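Local structure of Arf-GAP with coiled-coil, ANK repeat and PH domain-containing protein 2 (Homo sapiens, 6IF3) at residues Q13-S18 with N44-L49; A69-R74 with R100-H105. The protein activates GTP hydrolysis by the small GTPase ARF6, and its ankyrin-repeat part, the piece described here, is required for interaction with RAB35. All coordinates share one frame; numbering follows the deposited sequence.

In the fold
Contact 1 comes first along the chain, and both of its segments precede those of contact 2. Their centres are about 16 Å apart. Contact 1 packs helix 10-19 on the start of helix 48-55; residues 44-49 fall in ANK 1. Contact 2 joins the loop after helix 58-66, at the end of ANK 1, to the loop after helix 91-99 in ANK 2. The two contacts meet directly. Leu-49 CD2 lies 4.0 Å from Val-71 CA, and Thr-47 CG2 lies 3.4 Å from Gln-73 NE2. Contact 1 is buried packing without a hydrogen bond between its segments; contact 2 lies at the surface and has one.

Contact 1 of 2, residues Q13-S18 with N44-L49; sequences QLYRAS and NKATPL
Tyr-15 and Pro-48 bring the two backbones together, their CA atoms 4.4 Å apart, where helix 10-19 meets the first turn of helix 48-55. Tyr-15 has CG anti to its backbone N (chi1 178°), which carries the ring out along the residues leading into that helix. Its edge, at CE1, comes 3.4 Å from Ala-46 O, which lies near the ring plane. Further out, the Tyr-15 OH passes 3.7 Å from Ala-46 CB. Leu-14 and Pro-48 cross at about a right angle, with Leu-14 CD2 3.7 Å from Pro-48 CG. One turn on, Ser-18 CB sits 3.3 Å from Pro-48 O. Ser-18 OG is anti to the carbonyl carbon (chi1 -62°) and turns back to Leu-14 O at 2.7 Å. Leu-14 O thus takes two bonds, from Ser-18 OG and Ser-18 N, which reach it from opposite faces of its plane. Thr-47 is the N-cap of helix 48-55. Thr-47, Pro-48 and Leu-49 match the first three residues of the TPLH signature of ankyrin repeats. No hydrogen bond crosses between the segments. Tyr-15 OH bonds to Glu-43, Ser-18 OG to Leu-14 O and Thr-47 OG1 to Ile-50 N, so the buried join itself rests on van der Waals packing, part of it carbon against carbonyl oxygen.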
ATOM      1  N   GLN A  13      26.581  -3.009  27.409  1.00 21.17           N
ATOM      2  CA  GLN A  13      27.432  -3.622  26.381  1.00 20.75           C
ATOM      3  C   GLN A  13      26.622  -4.080  25.180  1.00 18.43           C
ATOM      4  O   GLN A  13      27.031  -3.885  24.037  1.00 20.18           O
ATOM      5  CB  GLN A  13      28.232  -4.796  26.987  1.00 21.88           C
ATOM      6  CG  GLN A  13      29.304  -4.341  27.969  1.00 31.28           C
ATOM      7  CD  GLN A  13      30.015  -5.498  28.638  1.00 43.56           C
ATOM      8  OE1 GLN A  13      29.450  -6.582  28.792  1.00 48.73           O
ATOM      9  NE2 GLN A  13      31.269  -5.283  29.021  1.00 49.04           N
ATOM     10  N   LEU A  14      25.449  -4.652  25.428  1.00 15.99           N
ATOM     11  CA  LEU A  14      24.582  -5.117  24.361  1.00 15.95           C
ATOM     12  C   LEU A  14      24.075  -3.944  23.544  1.00 19.25           C
ATOM     13  O   LEU A  14      24.031  -4.013  22.315  1.00 20.38           O
ATOM     14  CB  LEU A  14      23.411  -5.914  24.940  1.00 17.37           C
ATOM     15  CG  LEU A  14      22.306  -6.367  23.989  1.00 14.50           C
ATOM     16  CD1 LEU A  14      22.912  -7.358  22.963  1.00 17.61           C
ATOM     17  CD2 LEU A  14      21.178  -6.975  24.797  1.00 17.63           C
ATOM     18  N   TYR A  15      23.670  -2.889  24.246  1.00 18.55           N
ATOM     19  CA  TYR A  15      23.154  -1.668  23.640  1.00 18.76           C
ATOM     20  C   TYR A  15      24.167  -1.072  22.646  1.00 16.54           C
ATOM     21  O   TYR A  15      23.810  -0.690  21.514  1.00 19.45           O
ATOM     22  CB  TYR A  15      22.839  -0.695  24.780  1.00 18.64           C
ATOM     23  CG  TYR A  15      22.336   0.696  24.474  1.00 14.40           C
ATOM     24  CD1 TYR A  15      20.963   0.975  24.452  1.00 15.10           C
ATOM     25  CD2 TYR A  15      23.218   1.769  24.308  1.00 14.93           C
ATOM     26  CE1 TYR A  15      20.491   2.251  24.260  1.00 18.08           C
ATOM     27  CE2 TYR A  15      22.746   3.068  24.084  1.00 17.16           C
ATOM     28  CZ  TYR A  15      21.373   3.304  24.093  1.00 15.85           C
ATOM     29  OH  TYR A  15      20.895   4.547  23.866  1.00 22.04           O
ATOM     30  N   ARG A  16      25.415  -0.966  23.079  1.00 18.09           N
ATOM     31  CA  ARG A  16      26.473  -0.399  22.242  1.00 16.63           C
ATOM     32  C   ARG A  16      26.777  -1.304  21.058  1.00 21.75           C
ATOM     33  O   ARG A  16      26.958  -0.848  19.922  1.00 20.21           O
ATOM     34  CB  ARG A  16      27.739  -0.188  23.082  1.00 20.78           C
ATOM     35  CG  ARG A  16      27.564   0.927  24.102  1.00 27.27           C
ATOM     36  CD  ARG A  16      28.763   1.092  25.017  1.00 35.62           C
ATOM     37  NE  ARG A  16      28.616   2.365  25.717  1.00 36.85           N
ATOM     38  CZ  ARG A  16      29.368   2.778  26.736  1.00 42.63           C
ATOM     39  NH1 ARG A  16      30.336   2.012  27.211  1.00 42.50           N
ATOM     40  NH2 ARG A  16      29.131   3.965  27.282  1.00 44.01           N
ATOM     41  N   ALA A  17      26.852  -2.604  21.318  1.00 18.01           N
ATOM     42  CA  ALA A  17      27.239  -3.540  20.265  1.00 17.73           C
ATOM     43  C   ALA A  17      26.161  -3.628  19.190  1.00 15.94           C
ATOM     44  O   ALA A  17      26.456  -3.953  18.042  1.00 18.03           O
ATOM     45  CB  ALA A  17      27.539  -4.922  20.877  1.00 19.56           C
ATOM     46  N   SER A  18      24.907  -3.346  19.556  1.00 14.88           N
ATOM     47  CA  SER A  18      23.796  -3.406  18.597  1.00 15.53           C
ATOM     48  C   SER A  18      23.904  -2.319  17.550  1.00 16.99           C
ATOM     49  O   SER A  18      23.681  -2.574  16.357  1.00 16.06           O
ATOM     50  CB  SER A  18      22.460  -3.280  19.331  1.00 19.75           C
ATOM     51  OG  SER A  18      22.289  -4.371  20.231  1.00 19.26           O
ATOM     52  N   ASN A  44      17.219   8.329  26.951  1.00 21.11           N
ATOM     53  CA  ASN A  44      15.804   8.291  26.566  1.00 20.17           C
ATOM     54  C   ASN A  44      15.154   6.922  26.654  1.00 19.39           C
ATOM     55  O   ASN A  44      14.185   6.649  25.944  1.00 18.06           O
ATOM     56  CB  ASN A  44      15.631   8.832  25.136  1.00 21.18           C
ATOM     57  CG  ASN A  44      16.120  10.264  25.013  1.00 32.52           C
ATOM     58  OD1 ASN A  44      15.537  11.169  25.604  1.00 35.32           O
ATOM     59  ND2 ASN A  44      17.194  10.470  24.250  1.00 37.22           N
ATOM     60  N   LYS A  45      15.672   6.067  27.530  1.00 18.02           N
ATOM     61  CA  LYS A  45      15.176   4.693  27.650  1.00 16.17           C
ATOM     62  C   LYS A  45      15.189   3.939  26.325  1.00 15.01           C
ATOM     63  O   LYS A  45      14.422   3.005  26.087  1.00 19.21           O
ATOM     64  CB  LYS A  45      13.771   4.692  28.273  1.00 20.49           C
ATOM     65  CG  LYS A  45      13.831   5.243  29.697  1.00 25.52           C
ATOM     66  CD  LYS A  45      12.613   4.886  30.527  1.00 35.98           C
ATOM     67  CE  LYS A  45      12.834   5.236  32.005  1.00 42.22           C
ATOM     68  NZ  LYS A  45      13.879   4.398  32.666  1.00 42.04           N
ATOM     69  N   ALA A  46      16.142   4.286  25.467  1.00 16.57           N
ATOM     70  CA  ALA A  46      16.311   3.508  24.255  1.00 16.01           C
ATOM     71  C   ALA A  46      16.863   2.112  24.574  1.00 15.53           C
ATOM     72  O   ALA A  46      17.455   1.872  25.640  1.00 15.63           O
ATOM     73  CB  ALA A  46      17.247   4.253  23.251  1.00 17.68           C
ATOM     74  N   THR A  47      16.690   1.222  23.607  1.00 16.51           N
ATOM     75  CA  THR A  47      16.890  -0.199  23.768  1.00 15.34           C
ATOM     76  C   THR A  47      17.917  -0.738  22.778  1.00 16.37           C
ATOM     77  O   THR A  47      18.264  -0.062  21.811  1.00 16.76           O
ATOM     78  CB  THR A  47      15.596  -0.956  23.502  1.00 12.80           C
ATOM     79  OG1 THR A  47      15.185  -0.627  22.151  1.00 13.58           O
ATOM     80  CG2 THR A  47      14.495  -0.567  24.485  1.00 15.04           C
ATOM     81  N   PRO A  48      18.365  -1.974  22.988  1.00 15.35           N
ATOM     82  CA  PRO A  48      19.215  -2.602  21.966  1.00 15.05           C
ATOM     83  C   PRO A  48      18.555  -2.639  20.600  1.00 14.76           C
ATOM     84  O   PRO A  48      19.267  -2.362  19.626  1.00 16.86           O
ATOM     85  CB  PRO A  48      19.466  -4.025  22.545  1.00 16.18           C
ATOM     86  CG  PRO A  48      19.441  -3.773  24.080  1.00 19.08           C
ATOM     87  CD  PRO A  48      18.312  -2.774  24.233  1.00 15.93           C
ATOM     88  N   LEU A  49      17.259  -2.906  20.526  1.00 12.52           N
ATOM     89  CA  LEU A  49      16.660  -3.032  19.202  1.00 13.85           C
ATOM     90  C   LEU A  49      16.558  -1.668  18.570  1.00 16.06           C
ATOM     91  O   LEU A  49      16.768  -1.551  17.346  1.00 14.43           O
ATOM     92  CB  LEU A  49      15.315  -3.728  19.281  1.00 14.44           C
ATOM     93  CG  LEU A  49      14.595  -3.994  17.963  1.00 15.36           C
ATOM     94  CD1 LEU A  49      15.516  -4.761  16.986  1.00 18.47           C
ATOM     95  CD2 LEU A  49      13.313  -4.802  18.234  1.00 16.29           C
TER

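Contact 2 of 2, residues A69-R74 with R100-H105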
ATOM      1  N   ALA A  69      13.801 -10.101  21.855  1.00 17.29           N
ATOM      2  CA  ALA A  69      13.489  -8.672  21.898  1.00 18.33           C
ATOM      3  C   ALA A  69      12.018  -8.437  21.650  1.00 18.96           C
ATOM      4  O   ALA A  69      11.418  -9.072  20.772  1.00 20.47           O
ATOM      5  CB  ALA A  69      14.302  -7.882  20.877  1.00 15.21           C
ATOM      6  N   ASN A  70      11.460  -7.498  22.406  1.00 17.34           N
ATOM      7  CA  ASN A  70      10.092  -7.025  22.184  1.00 19.61           C
ATOM      8  C   ASN A  70      10.093  -6.054  21.018  1.00 17.93           C
ATOM      9  O   ASN A  70      10.632  -4.965  21.132  1.00 17.37           O
ATOM     10  CB  ASN A  70       9.589  -6.352  23.472  1.00 17.84           C
ATOM     11  CG  ASN A  70       8.184  -5.858  23.384  1.00 19.00           C
ATOM     12  OD1 ASN A  70       7.569  -5.807  22.319  1.00 20.42           O
ATOM     13  ND2 ASN A  70       7.652  -5.456  24.547  1.00 22.68           N
ATOM     14  N   VAL A  71       9.460  -6.439  19.907  1.00 15.67           N
ATOM     15  CA  VAL A  71       9.469  -5.638  18.668  1.00 13.77           C
ATOM     16  C   VAL A  71       8.735  -4.314  18.868  1.00 17.43           C
ATOM     17  O   VAL A  71       8.919  -3.389  18.097  1.00 18.23           O
ATOM     18  CB  VAL A  71       8.862  -6.452  17.510  1.00 16.11           C
ATOM     19  CG1 VAL A  71       7.346  -6.541  17.629  1.00 18.23           C
ATOM     20  CG2 VAL A  71       9.307  -5.880  16.146  1.00 17.94           C
ATOM     21  N   ASN A  72       7.946  -4.200  19.935  1.00 16.63           N
ATOM     22  CA  ASN A  72       7.142  -2.992  20.111  1.00 15.85           C
ATOM     23  C   ASN A  72       7.670  -2.045  21.191  1.00 19.45           C
ATOM     24  O   ASN A  72       7.092  -0.966  21.366  1.00 21.63           O
ATOM     25  CB  ASN A  72       5.706  -3.353  20.463  1.00 18.34           C
ATOM     26  CG  ASN A  72       4.963  -3.961  19.318  1.00 19.96           C
ATOM     27  OD1 ASN A  72       5.101  -3.526  18.180  1.00 18.69           O
ATOM     28  ND2 ASN A  72       4.154  -4.954  19.610  1.00 23.65           N
ATOM     29  N   GLN A  73       8.697  -2.445  21.948  1.00 17.96           N
ATOM     30  CA  GLN A  73       9.049  -1.692  23.156  1.00 17.47           C
ATOM     31  C   GLN A  73       9.519  -0.300  22.778  1.00 14.97           C
ATOM     32  O   GLN A  73      10.388  -0.134  21.894  1.00 16.46           O
ATOM     33  CB  GLN A  73      10.137  -2.409  23.973  1.00 16.55           C
ATOM     34  CG  GLN A  73      10.452  -1.676  25.292  1.00 19.54           C
ATOM     35  CD  GLN A  73      11.421  -2.455  26.120  1.00 21.55           C
ATOM     36  OE1 GLN A  73      11.380  -3.691  26.123  1.00 24.13           O
ATOM     37  NE2 GLN A  73      12.329  -1.759  26.785  1.00 17.44           N
ATOM     38  N   ARG A  74       8.974   0.693  23.466  1.00 16.84           N
ATOM     39  CA  ARG A  74       9.191   2.100  23.123  1.00 17.16           C
ATOM     40  C   ARG A  74      10.243   2.788  23.961  1.00 17.29           C
ATOM     41  O   ARG A  74      10.429   2.454  25.155  1.00 19.45           O
ATOM     42  CB  ARG A  74       7.869   2.885  23.296  1.00 17.42           C
ATOM     43  CG  ARG A  74       6.652   2.242  22.620  1.00 16.10           C
ATOM     44  CD  ARG A  74       5.403   2.833  23.185  1.00 17.75           C
ATOM     45  NE  ARG A  74       4.141   2.261  22.719  1.00 18.20           N
ATOM     46  CZ  ARG A  74       3.254   2.934  21.981  1.00 19.47           C
ATOM     47  NH1 ARG A  74       3.554   4.161  21.588  1.00 19.25           N
ATOM     48  NH2 ARG A  74       2.065   2.403  21.672  1.00 18.31           N
ATOM     49  N   ARG A 100       7.198  -9.509  11.654  1.00 27.88           N
ATOM     50  CA  ARG A 100       7.357 -10.034  13.010  1.00 31.90           C
ATOM     51  C   ARG A 100       6.306  -9.511  13.986  1.00 28.48           C
ATOM     52  O   ARG A 100       6.485  -9.594  15.198  1.00 30.54           O
ATOM     53  CB  ARG A 100       8.759  -9.727  13.533  1.00 28.99           C
ATOM     54  CG  ARG A 100       9.841 -10.529  12.841  1.00 32.59           C
ATOM     55  CD  ARG A 100       9.521 -12.016  12.833  1.00 44.62           C
ATOM     56  NE  ARG A 100       9.686 -12.587  11.500  1.00 52.52           N
ATOM     57  CZ  ARG A 100      10.863 -12.820  10.936  1.00 57.12           C
ATOM     58  NH1 ARG A 100      11.980 -12.552  11.600  1.00 62.99           N
ATOM     59  NH2 ARG A 100      10.928 -13.317   9.714  1.00 59.64           N
ATOM     60  N   GLY A 101       5.215  -8.963  13.461  1.00 25.24           N
ATOM     61  CA  GLY A 101       4.068  -8.569  14.278  1.00 28.27           C
ATOM     62  C   GLY A 101       4.143  -7.208  14.968  1.00 23.99           C
ATOM     63  O   GLY A 101       3.402  -6.928  15.918  1.00 29.79           O
ATOM     64  N   ALA A 102       5.048  -6.353  14.521  1.00 18.92           N
ATOM     65  CA  ALA A 102       5.096  -4.991  15.047  1.00 18.06           C
ATOM     66  C   ALA A 102       3.757  -4.275  14.920  1.00 20.56           C
ATOM     67  O   ALA A 102       3.046  -4.408  13.894  1.00 21.49           O
ATOM     68  CB  ALA A 102       6.176  -4.194  14.355  1.00 20.82           C
ATOM     69  N   ASN A 103       3.412  -3.524  15.960  1.00 19.79           N
ATOM     70  CA  ASN A 103       2.182  -2.717  15.982  1.00 17.55           C
ATOM     71  C   ASN A 103       2.361  -1.411  15.225  1.00 18.70           C
ATOM     72  O   ASN A 103       3.013  -0.468  15.698  1.00 18.94           O
ATOM     73  CB  ASN A 103       1.783  -2.444  17.433  1.00 19.53           C
ATOM     74  CG  ASN A 103       0.605  -1.524  17.542  1.00 20.84           C
ATOM     75  OD1 ASN A 103      -0.164  -1.389  16.592  1.00 21.49           O
ATOM     76  ND2 ASN A 103       0.404  -0.936  18.727  1.00 23.24           N
ATOM     77  N   GLN A 104       1.832  -1.358  14.007  1.00 16.59           N
ATOM     78  CA  GLN A 104       2.032  -0.150  13.212  1.00 18.40           C
ATOM     79  C   GLN A 104       1.005   0.915  13.548  1.00 18.13           C
ATOM     80  O   GLN A 104       1.060   2.024  13.022  1.00 21.59           O
ATOM     81  CB  GLN A 104       1.997  -0.460  11.727  1.00 18.29           C
ATOM     82  CG  GLN A 104       0.611  -0.804  11.167  1.00 20.32           C
ATOM     83  CD  GLN A 104       0.603  -0.657   9.671  1.00 22.30           C
ATOM     84  OE1 GLN A 104       0.557   0.461   9.140  1.00 22.52           O
ATOM     85  NE2 GLN A 104       0.687  -1.782   8.973  1.00 20.55           N
ATOM     86  N   HIS A 105       0.067   0.585  14.427  1.00 18.67           N
ATOM     87  CA  HIS A 105      -0.950   1.556  14.853  1.00 18.05           C
ATOM     88  C   HIS A 105      -0.457   2.398  16.042  1.00 19.00           C
ATOM     89  O   HIS A 105      -1.071   3.424  16.357  1.00 21.36           O
ATOM     90  CB  HIS A 105      -2.242   0.817  15.184  1.00 21.56           C
ATOM     91  CG  HIS A 105      -2.761   0.046  14.012  1.00 26.90           C
ATOM     92  ND1 HIS A 105      -3.517   0.629  13.019  1.00 33.85           N
ATOM     93  CD2 HIS A 105      -2.537  -1.230  13.616  1.00 26.24           C
ATOM     94  CE1 HIS A 105      -3.789  -0.272  12.092  1.00 35.12           C
ATOM     95  NE2 HIS A 105      -3.205  -1.408  12.430  1.00 29.92           N
TER
HETATM   96  O   HOH W   1       5.392  -0.271  16.990  1.00 23.51           O
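Arg-100 meets Val-71 through its backbone O, 4.0 Å from Val-71 CG1. Gly-101, at positive phi, is the C-prime residue of the Schellman motif that ends helix 91-99. Ala-102 packs on both methyls of Val-71, its CA 3.8 Å from CG1 and its CB 4.0 Å from CG2. Asn-103 makes the one direct hydrogen bond between the segments. Its backbone N donates to Asn-72 OD1 at 2.8 Å, almost straight at 178° but tilted from the carbonyl plane. Asn-72 has CG anti to the carbonyl carbon (chi1 -70°), which brings OD1 to the other loop. Its backbone N is held by Asn-70 OD1 in an Asx turn. The side chains of Asn-72 and Asn-103 cross at about a right angle, their amide planes 88° apart. A water donates to Asn-103 O at 2.7 Å and weakly to Asn-72 OD1. An alanine in place of Asn-72 would probably leave the Asn-103 N-H without this acceptor and the loops joined mainly by Val-71. His-105 N bonds to Asn-103 OD1, so Asn-103 repeats the Asx turn of its counterpart Asn-70. The loops after helices 58-66 and 91-99 thus meet, with Val-71 touching Leu-65 and Phe-97, while His-105 reaches Glu-137 of helix 124-141.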